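Local coordinates for putative cytoplasmic protein (Salmonella enterica subsp. enterica serovar Typhimurium, PDB 4IQN) that is of unknown function but is a putative cytoplasmic protein of the DUF5066 family, at residues A[33-41]-A[81-92]; A[120-128]-A[135-143]. One frame throughout, in Å; residues are numbered along the deposited sequence. Where two conformers were deposited one is given.

Contact 1. Residues A[33-41]-A[81-92]; sequences SRLRVRKYR and IDNEGVIHSYSP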
loop_
_atom_site.group_PDB
_atom_site.type_symbol
_atom_site.label_atom_id
_atom_site.label_comp_id
_atom_site.label_asym_id
_atom_site.label_seq_id
_atom_site.Cartn_x
_atom_site.Cartn_y
_atom_site.Cartn_z
ATOM N N SER A 33 12.963 0.867 -14.711
ATOM C CA SER A 33 13.398 -0.506 -15.025
ATOM C C SER A 33 14.262 -1.166 -13.976
ATOM O O SER A 33 14.258 -2.388 -13.873
ATOM C CB SER A 33 14.202 -0.518 -16.318
ATOM O OG SER A 33 13.323 -0.368 -17.390
ATOM N N ARG A 34 15.038 -0.373 -13.240
ATOM C CA ARG A 34 15.932 -0.892 -12.197
ATOM C C ARG A 34 15.184 -1.259 -10.904
ATOM O O ARG A 34 15.737 -1.954 -10.037
ATOM C CB ARG A 34 17.000 0.144 -11.784
ATOM C CG ARG A 34 17.792 0.841 -12.877
ATOM C CD ARG A 34 18.514 2.064 -12.288
ATOM N NE ARG A 34 19.542 1.710 -11.297
ATOM C CZ ARG A 34 19.499 1.906 -9.967
ATOM N NH1 ARG A 34 18.447 2.444 -9.349
ATOM N NH2 ARG A 34 20.542 1.530 -9.229
ATOM N N LEU A 35 13.962 -0.773 -10.746
ATOM C CA LEU A 35 13.268 -0.916 -9.465
ATOM C C LEU A 35 12.828 -2.345 -9.191
ATOM O O LEU A 35 12.359 -3.054 -10.074
ATOM C CB LEU A 35 12.062 0.024 -9.366
ATOM C CG LEU A 35 12.366 1.535 -9.458
ATOM C CD1 LEU A 35 11.044 2.276 -9.454
ATOM C CD2 LEU A 35 13.248 2.034 -8.324
ATOM N N ARG A 36 13.009 -2.743 -7.944
ATOM C CA ARG A 36 12.538 -4.014 -7.415
ATOM C C ARG A 36 11.984 -3.725 -6.024
ATOM O O ARG A 36 12.217 -2.643 -5.473
ATOM C CB ARG A 36 13.698 -5.010 -7.323
ATOM C CG ARG A 36 14.342 -5.333 -8.672
ATOM C CD ARG A 36 13.627 -6.412 -9.461
ATOM N NE ARG A 36 13.709 -7.679 -8.748
ATOM C CZ ARG A 36 13.103 -8.802 -9.108
ATOM N NH1 ARG A 36 12.350 -8.854 -10.205
ATOM N NH2 ARG A 36 13.256 -9.882 -8.353
ATOM N N VAL A 37 11.259 -4.672 -5.440
ATOM C CA VAL A 37 10.795 -4.509 -4.059
ATOM C C VAL A 37 11.189 -5.753 -3.246
ATOM O O VAL A 37 11.122 -6.890 -3.752
ATOM C CB VAL A 37 9.252 -4.205 -3.993
ATOM C CG1 VAL A 37 8.472 -5.247 -4.728
ATOM C CG2 VAL A 37 8.776 -4.053 -2.536
ATOM N N ARG A 38 11.608 -5.552 -1.992
ATOM C CA ARG A 38 11.763 -6.698 -1.082
ATOM C C ARG A 38 10.502 -7.565 -1.038
ATOM O O ARG A 38 9.385 -7.037 -1.055
ATOM C CB ARG A 38 12.168 -6.228 0.316
ATOM C CG ARG A 38 13.588 -5.684 0.357
ATOM C CD ARG A 38 14.592 -6.803 0.294
ATOM N NE ARG A 38 15.960 -6.323 0.555
ATOM C CZ ARG A 38 16.462 -6.144 1.766
ATOM N NH1 ARG A 38 15.722 -6.403 2.843
ATOM N NH2 ARG A 38 17.716 -5.711 1.905
ATOM N N LYS A 39 10.677 -8.887 -1.031
ATOM C CA LYS A 39 9.557 -9.831 -0.994
ATOM C C LYS A 39 8.952 -9.967 0.406
ATOM O O LYS A 39 7.741 -10.199 0.537
ATOM C CB LYS A 39 10.017 -11.202 -1.502
ATOM C CG LYS A 39 9.013 -12.347 -1.528
ATOM C CD LYS A 39 7.892 -12.177 -2.553
ATOM C CE LYS A 39 6.898 -13.351 -2.565
ATOM N NZ LYS A 39 7.367 -14.512 -3.349
ATOM N N TYR A 40 9.776 -9.823 1.437
ATOM C CA TYR A 40 9.363 -10.115 2.813
ATOM C C TYR A 40 9.503 -8.924 3.733
ATOM O O TYR A 40 10.280 -8.000 3.494
ATOM C CB TYR A 40 10.180 -11.294 3.359
ATOM C CG TYR A 40 9.977 -12.572 2.569
ATOM C CD1 TYR A 40 8.811 -13.263 2.672
ATOM C CD2 TYR A 40 10.968 -13.071 1.690
ATOM C CE1 TYR A 40 8.581 -14.413 1.949
ATOM C CE2 TYR A 40 10.748 -14.242 0.967
ATOM C CZ TYR A 40 9.541 -14.899 1.111
ATOM O OH TYR A 40 9.249 -16.033 0.433
ATOM N N ARG A 41 8.702 -8.934 4.800
ATOM C CA ARG A 41 8.793 -7.911 5.801
ATOM C C ARG A 41 10.129 -7.920 6.571
ATOM O O ARG A 41 10.654 -6.880 6.978
ATOM C CB ARG A 41 7.647 -8.066 6.790
ATOM C CG ARG A 41 7.550 -6.813 7.610
ATOM C CD ARG A 41 6.167 -6.287 7.783
ATOM N NE ARG A 41 5.194 -6.793 6.853
ATOM C CZ ARG A 41 3.957 -7.112 7.209
ATOM N NH1 ARG A 41 3.559 -6.942 8.468
ATOM N NH2 ARG A 41 3.134 -7.608 6.317
ATOM N N ILE A 81 13.411 3.567 -1.040
ATOM C CA ILE A 81 14.156 3.141 -2.215
ATOM C C ILE A 81 15.641 3.318 -1.925
ATOM O O ILE A 81 16.071 4.419 -1.639
ATOM C CB ILE A 81 13.781 3.983 -3.457
ATOM C CG1 ILE A 81 12.294 3.816 -3.811
ATOM C CG2 ILE A 81 14.620 3.561 -4.653
ATOM C CD1 ILE A 81 11.848 4.580 -5.037
ATOM N N ASP A 82 16.417 2.243 -2.018
ATOM C CA ASP A 82 17.861 2.330 -1.847
ATOM C C ASP A 82 18.615 2.654 -3.146
ATOM O O ASP A 82 17.996 2.828 -4.179
ATOM C CB ASP A 82 18.411 1.069 -1.145
ATOM C CG ASP A 82 18.436 -0.181 -2.018
ATOM O OD1 ASP A 82 18.436 -0.083 -3.234
ATOM O OD2 ASP A 82 18.499 -1.295 -1.434
ATOM N N ASN A 83 19.953 2.760 -3.043
ATOM C CA ASN A 83 20.872 2.927 -4.160
ATOM C C ASN A 83 20.792 1.962 -5.320
ATOM O O ASN A 83 21.035 2.336 -6.484
ATOM C CB ASN A 83 22.300 2.801 -3.624
ATOM C CG ASN A 83 22.788 4.072 -3.072
ATOM O OD1 ASN A 83 22.107 5.089 -3.173
ATOM N ND2 ASN A 83 23.972 4.048 -2.476
ATOM N N GLU A 84 20.481 0.722 -4.992
ATOM C CA GLU A 84 20.402 -0.350 -5.969
ATOM C C GLU A 84 19.033 -0.343 -6.650
ATOM O O GLU A 84 18.788 -1.081 -7.603
ATOM C CB GLU A 84 20.634 -1.664 -5.231
ATOM C CG GLU A 84 22.022 -1.725 -4.586
ATOM C CD GLU A 84 23.047 -2.122 -5.593
ATOM O OE1 GLU A 84 22.819 -3.159 -6.253
ATOM O OE2 GLU A 84 24.042 -1.415 -5.737
ATOM N N GLY A 85 18.158 0.535 -6.186
ATOM C CA GLY A 85 16.772 0.583 -6.676
ATOM C C GLY A 85 15.797 -0.378 -6.001
ATOM O O GLY A 85 14.703 -0.595 -6.504
ATOM N N VAL A 86 16.183 -0.947 -4.862
ATOM C CA VAL A 86 15.324 -1.850 -4.144
ATOM C C VAL A 86 14.470 -1.060 -3.161
ATOM O O VAL A 86 15.001 -0.318 -2.349
ATOM C CB VAL A 86 16.135 -2.926 -3.367
ATOM C CG1 VAL A 86 15.201 -3.821 -2.553
ATOM C CG2 VAL A 86 16.963 -3.772 -4.331
ATOM N N ILE A 87 13.148 -1.247 -3.248
ATOM C CA ILE A 87 12.205 -0.697 -2.268
ATOM C C ILE A 87 12.189 -1.620 -1.063
ATOM O O ILE A 87 11.746 -2.761 -1.167
ATOM C CB ILE A 87 10.780 -0.604 -2.847
ATOM C CG1 ILE A 87 10.765 0.298 -4.100
ATOM C CG2 ILE A 87 9.837 -0.077 -1.789
ATOM C CD1 ILE A 87 9.469 0.305 -4.899
ATOM N N HIS A 88 12.693 -1.129 0.066
ATOM C CA HIS A 88 12.710 -1.917 1.308
ATOM C C HIS A 88 11.282 -1.930 1.883
ATOM O O HIS A 88 10.503 -1.036 1.614
ATOM C CB HIS A 88 13.700 -1.336 2.295
ATOM C CG HIS A 88 15.129 -1.555 1.892
ATOM N ND1 HIS A 88 16.003 -2.313 2.634
ATOM C CD2 HIS A 88 15.809 -1.162 0.792
ATOM C CE1 HIS A 88 17.174 -2.354 2.019
ATOM N NE2 HIS A 88 17.078 -1.669 0.896
ATOM N N SER A 89 10.953 -2.989 2.606
ATOM C CA SER A 89 9.631 -3.132 3.170
ATOM C C SER A 89 9.335 -2.041 4.193
ATOM O O SER A 89 10.185 -1.562 4.919
ATOM C CB SER A 89 9.389 -4.549 3.778
ATOM O OG SER A 89 8.044 -4.650 4.300
ATOM N N TYR A 90 8.063 -1.681 4.261
ATOM C CA TYR A 90 7.560 -0.840 5.307
ATOM C C TYR A 90 7.031 -1.780 6.376
ATOM O O TYR A 90 6.623 -2.903 6.082
ATOM C CB TYR A 90 6.399 -0.032 4.732
ATOM C CG TYR A 90 5.858 1.081 5.557
ATOM C CD1 TYR A 90 6.402 2.371 5.473
ATOM C CD2 TYR A 90 4.740 0.876 6.416
ATOM C CE1 TYR A 90 5.891 3.413 6.222
ATOM C CE2 TYR A 90 4.250 1.913 7.176
ATOM C CZ TYR A 90 4.813 3.172 7.047
ATOM O OH TYR A 90 4.330 4.220 7.736
ATOM N N SER A 91 7.007 -1.316 7.604
ATOM C CA SER A 91 6.457 -2.121 8.697
ATOM C C SER A 91 5.485 -1.222 9.426
ATOM O O SER A 91 5.816 -0.087 9.699
ATOM C CB SER A 91 7.569 -2.614 9.635
ATOM O OG SER A 91 7.019 -3.376 10.722
ATOM N N PRO A 92 4.289 -1.736 9.763
ATOM C CA PRO A 92 3.269 -0.886 10.291
ATOM C C PRO A 92 3.307 -0.649 11.806
ATOM O O PRO A 92 2.280 -0.429 12.428
ATOM C CB PRO A 92 2.014 -1.673 9.938
ATOM C CG PRO A 92 2.431 -3.089 10.190
ATOM C CD PRO A 92 3.852 -3.142 9.705
HETATM O O HOH W 1 18.108 4.090 -6.751
HETATM O O HOH W 2 16.738 -3.109 -7.754
#
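Arg36 and Val37 pair with Val86 and Ile87 as two short parallel strands, the middle and one outer strand of a small mixed sheet. Three backbone bonds join them: Arg36 N to Gly85 O, Ile87 N to Arg36 O at 2.8 Å, and Arg38 N to Ile87 O. On the buried face the beta-branched Val37 and Ile87 suit an extended chain, and Val37 CG2 lies 4.0 Å from Ile87 CB. The aliphatic part of Arg38 packs obliquely across Val86, Arg38 CG to Val86 CG1 3.8 Å. A bend at chi2 (-75°) brings the Arg38 guanidinium beside the His88 ring, its face toward ND1 and CE1 and the planes 47° apart, while NH1 is bonded to Pro43 O. At the other end Arg34 reaches the type I turn 82-85, where NH2 donates 2.9 Å to Asn83 O in the carbonyl plane, on a lone pair. Water 1 links Arg34 NH1 to Asp82 O, and water 2 joins Arg34 O to Glu84 O. Gly85 has a positive phi (85°), which glycine adopts easily, and its CA passes 3.7 Å from Arg34 NH1. In the second shell, Asp82 OD1 takes the N-H of Val86 from above the carboxylate plane, at 2.9 Å. The other carboxylate oxygen fixes the imidazole that Arg38 leans on: His88 NE2 donates to Asp82 OD2 over 2.8 Å, nearly in the ring plane.

Contact 2. Residues A[120-128]-A[135-143]; sequences PRLPALIRI and AIFIYITER
A beta hairpin forms the edge of the four-stranded antiparallel sheet, strand 124-128 lying outermost and strand 135-140 next to it, the N-to-C directions of these strand segments differing by 145°. Ile126 and Ile138 make the central hydrogen-bonded pair: Ile138 N donates to Ile126 O over 2.8 Å and Ile126 N to Ile138 O over 3.0 Å, both in the carbonyl plane. One face is almost wholly isoleucine, a beta-branched residue that suits extended backbone and buried surroundings. There Ile126 and Ile138 lie side by side, Ile126 CD1 meets Ile140 CD1 at 3.9 Å, and Ile128 CG1 reaches Ile138 CG1. The opposite face carries the flat groups. Pro123 CG sits over the Tyr139 ring, 3.7 Å from its centroid, a CH-pi contact that matches a rigid ring to an aromatic face; the hydroxyl beyond is bonded to Glu210. Leu125 spans two rings, with CD2 3.5 Å from Tyr139 CD1 and CD1 over one face of Phe137. With CG set opposite the backbone N (chi1 -174°) and a bend at chi2, Arg127 lays CD 3.6 Å from Phe137 CE1 and holds one guanidinium face over the small Ala135 CB methyl. Its NH1 donates to Ile128 O, and NE makes a salt bridge with Glu95. Side chains alternate along each strand and paired residues share a face, as in any antiparallel beta hairpin.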
loop_
_atom_site.group_PDB
_atom_site.type_symbol
_atom_site.label_atom_id
_atom_site.label_comp_id
_atom_site.label_asym_id
_atom_site.label_seq_id
_atom_site.Cartn_x
_atom_site.Cartn_y
_atom_site.Cartn_z
ATOM N N PRO A 120 8.392 -14.590 10.420
ATOM C CA PRO A 120 9.270 -14.601 9.241
ATOM C C PRO A 120 8.566 -14.819 7.876
ATOM O O PRO A 120 9.162 -14.563 6.825
ATOM C CB PRO A 120 10.279 -15.740 9.572
ATOM C CG PRO A 120 9.553 -16.625 10.550
ATOM C CD PRO A 120 8.776 -15.639 11.379
ATOM N N ARG A 121 7.328 -15.322 7.907
ATOM C CA ARG A 121 6.515 -15.472 6.713
ATOM C C ARG A 121 5.875 -14.176 6.213
ATOM O O ARG A 121 5.383 -14.152 5.087
ATOM C CB ARG A 121 5.431 -16.554 6.933
ATOM C CG ARG A 121 6.049 -17.907 7.282
ATOM C CD ARG A 121 5.066 -19.071 7.141
ATOM N NE ARG A 121 5.682 -20.297 7.624
ATOM C CZ ARG A 121 5.042 -21.408 7.990
ATOM N NH1 ARG A 121 3.741 -21.483 7.938
ATOM N NH2 ARG A 121 5.719 -22.449 8.435
ATOM N N LEU A 122 5.871 -13.114 7.018
ATOM C CA LEU A 122 5.071 -11.907 6.665
ATOM C C LEU A 122 5.595 -11.301 5.353
ATOM O O LEU A 122 6.810 -11.242 5.135
ATOM C CB LEU A 122 5.063 -10.878 7.780
ATOM C CG LEU A 122 4.212 -11.207 9.016
ATOM C CD1 LEU A 122 4.634 -10.285 10.162
ATOM C CD2 LEU A 122 2.710 -11.071 8.692
ATOM N N PRO A 123 4.687 -10.903 4.452
ATOM C CA PRO A 123 5.103 -10.307 3.208
ATOM C C PRO A 123 5.507 -8.866 3.394
ATOM O O PRO A 123 5.124 -8.215 4.364
ATOM C CB PRO A 123 3.838 -10.356 2.345
ATOM C CG PRO A 123 2.729 -10.311 3.329
ATOM C CD PRO A 123 3.218 -11.067 4.516
ATOM N N ALA A 124 6.271 -8.357 2.442
ATOM C CA ALA A 124 6.608 -6.935 2.413
ATOM C C ALA A 124 5.386 -6.074 2.246
ATOM O O ALA A 124 4.388 -6.560 1.755
ATOM C CB ALA A 124 7.588 -6.632 1.298
ATOM N N LEU A 125 5.502 -4.812 2.636
ATOM C CA LEU A 125 4.455 -3.803 2.455
ATOM C C LEU A 125 5.056 -2.594 1.787
ATOM O O LEU A 125 6.173 -2.228 2.061
ATOM C CB LEU A 125 3.862 -3.341 3.804
ATOM C CG LEU A 125 3.278 -4.437 4.681
ATOM C CD1 LEU A 125 2.950 -3.933 6.081
ATOM C CD2 LEU A 125 2.043 -4.992 4.004
ATOM N N ILE A 126 4.279 -1.974 0.907
ATOM C CA ILE A 126 4.576 -0.659 0.382
ATOM C C ILE A 126 3.500 0.262 0.886
ATOM O O ILE A 126 2.297 0.018 0.628
ATOM C CB ILE A 126 4.614 -0.632 -1.165
ATOM C CG1 ILE A 126 5.773 -1.476 -1.729
ATOM C CG2 ILE A 126 4.743 0.789 -1.674
ATOM C CD1 ILE A 126 5.776 -1.516 -3.255
ATOM N N ARG A 127 3.900 1.336 1.559
ATOM C CA ARG A 127 2.915 2.281 2.115
ATOM C C ARG A 127 2.395 3.174 1.018
ATOM O O ARG A 127 3.162 3.694 0.214
ATOM C CB ARG A 127 3.556 3.139 3.205
ATOM C CG ARG A 127 2.645 4.072 3.997
ATOM C CD ARG A 127 1.557 3.320 4.718
ATOM N NE ARG A 127 1.126 4.065 5.891
ATOM C CZ ARG A 127 0.114 4.933 5.926
ATOM N NH1 ARG A 127 -0.651 5.179 4.855
ATOM N NH2 ARG A 127 -0.151 5.525 7.071
ATOM N N ILE A 128 1.083 3.358 0.986
ATOM C CA ILE A 128 0.413 4.298 0.062
ATOM C C ILE A 128 -0.174 5.432 0.905
ATOM O O ILE A 128 -0.768 5.184 1.959
ATOM C CB ILE A 128 -0.717 3.595 -0.701
ATOM C CG1 ILE A 128 -0.166 2.519 -1.630
ATOM C CG2 ILE A 128 -1.623 4.587 -1.485
ATOM C CD1 ILE A 128 0.656 3.020 -2.807
ATOM N N ALA A 135 -4.623 3.645 7.158
ATOM C CA ALA A 135 -3.370 3.325 6.435
ATOM C C ALA A 135 -3.686 2.393 5.278
ATOM O O ALA A 135 -4.516 1.469 5.415
ATOM C CB ALA A 135 -2.343 2.678 7.397
ATOM N N ILE A 136 -2.994 2.582 4.143
ATOM C CA ILE A 136 -3.212 1.800 2.963
ATOM C C ILE A 136 -1.838 1.221 2.587
ATOM O O ILE A 136 -0.830 1.955 2.664
ATOM C CB ILE A 136 -3.649 2.687 1.771
ATOM C CG1 ILE A 136 -4.868 3.578 2.074
ATOM C CG2 ILE A 136 -3.861 1.888 0.508
ATOM C CD1 ILE A 136 -6.092 2.798 2.394
ATOM N N PHE A 137 -1.805 -0.059 2.188
ATOM C CA PHE A 137 -0.532 -0.715 1.830
ATOM C C PHE A 137 -0.752 -1.563 0.594
ATOM O O PHE A 137 -1.817 -2.135 0.376
ATOM C CB PHE A 137 -0.028 -1.660 2.920
ATOM C CG PHE A 137 -0.035 -1.104 4.299
ATOM C CD1 PHE A 137 1.070 -0.453 4.824
ATOM C CD2 PHE A 137 -1.144 -1.255 5.114
ATOM C CE1 PHE A 137 1.067 0.065 6.099
ATOM C CE2 PHE A 137 -1.145 -0.771 6.385
ATOM C CZ PHE A 137 -0.055 -0.095 6.892
ATOM N N ILE A 138 0.273 -1.658 -0.231
ATOM C CA ILE A 138 0.333 -2.669 -1.210
ATOM C C ILE A 138 0.920 -3.886 -0.500
ATOM O O ILE A 138 1.980 -3.785 0.161
ATOM C CB ILE A 138 1.183 -2.256 -2.435
ATOM C CG1 ILE A 138 0.767 -0.886 -2.988
ATOM C CG2 ILE A 138 1.032 -3.277 -3.522
ATOM C CD1 ILE A 138 1.642 -0.460 -4.159
ATOM N N TYR A 139 0.231 -5.007 -0.638
ATOM C CA TYR A 139 0.548 -6.244 0.096
ATOM C C TYR A 139 1.352 -7.124 -0.823
ATOM O O TYR A 139 0.804 -7.700 -1.763
ATOM C CB TYR A 139 -0.769 -6.946 0.504
ATOM C CG TYR A 139 -0.672 -7.838 1.703
ATOM C CD1 TYR A 139 -0.343 -7.323 2.958
ATOM C CD2 TYR A 139 -0.930 -9.206 1.611
ATOM C CE1 TYR A 139 -0.252 -8.159 4.087
ATOM C CE2 TYR A 139 -0.840 -10.040 2.749
ATOM C CZ TYR A 139 -0.497 -9.513 3.977
ATOM O OH TYR A 139 -0.406 -10.340 5.111
ATOM N N ILE A 140 2.670 -7.222 -0.578
ATOM C CA ILE A 140 3.564 -7.827 -1.556
ATOM C C ILE A 140 3.618 -9.358 -1.398
ATOM O O ILE A 140 4.477 -9.892 -0.720
ATOM C CB ILE A 140 4.960 -7.234 -1.438
ATOM C CG1 ILE A 140 4.939 -5.712 -1.491
ATOM C CG2 ILE A 140 5.896 -7.798 -2.528
ATOM C CD1 ILE A 140 4.342 -5.075 -2.748
ATOM N N THR A 141 2.653 -10.040 -2.000
ATOM C CA THR A 141 2.554 -11.479 -1.970
ATOM C C THR A 141 2.824 -11.960 -3.376
ATOM O O THR A 141 3.991 -12.152 -3.742
ATOM C CB THR A 141 1.193 -11.939 -1.445
ATOM O OG1 THR A 141 0.188 -11.196 -2.113
ATOM C CG2 THR A 141 1.086 -11.663 0.031
ATOM N N GLU A 142 1.793 -12.087 -4.192
ATOM C CA GLU A 142 1.947 -12.620 -5.548
ATOM C C GLU A 142 1.181 -11.684 -6.456
ATOM O O GLU A 142 0.116 -11.185 -6.068
ATOM C CB GLU A 142 1.390 -14.052 -5.676
ATOM C CG GLU A 142 2.022 -15.103 -4.772
ATOM C CD GLU A 142 3.506 -15.356 -5.091
ATOM O OE1 GLU A 142 3.903 -15.154 -6.264
ATOM O OE2 GLU A 142 4.291 -15.753 -4.175
ATOM N N ARG A 143 1.733 -11.414 -7.630
ATOM C CA ARG A 143 1.016 -10.635 -8.635
ATOM C C ARG A 143 -0.056 -11.448 -9.356
ATOM O O ARG A 143 0.066 -12.645 -9.568
ATOM C CB ARG A 143 1.992 -10.038 -9.635
ATOM C CG ARG A 143 2.999 -9.140 -8.953
ATOM C CD ARG A 143 3.683 -8.156 -9.888
ATOM N NE ARG A 143 4.251 -8.809 -11.050
ATOM C CZ ARG A 143 4.609 -8.167 -12.159
ATOM N NH1 ARG A 143 4.478 -6.821 -12.285
ATOM N NH2 ARG A 143 5.096 -8.874 -13.156
#

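In the fold
Contact 2 is the core element, with nearly all its touching residues buried, whereas contact 1 is partly buried and lies farther from the chain centre. Their centres are about 11 Å apart, and they belong to different sheets: contact 1 joins parallel strands from distant parts of the chain, contact 2 antiparallel neighbours of one hairpin. The chemistry follows: arginines, a His-carboxylate pair and waters at the more open contact, isoleucines and aromatic faces at the inner one. They nevertheless touch, since segments 33-41 and 81-92 both run on to segment 120-128: Arg41 NH2 probably bonds Pro123 O, and Tyr90 N probably bonds Leu125 O.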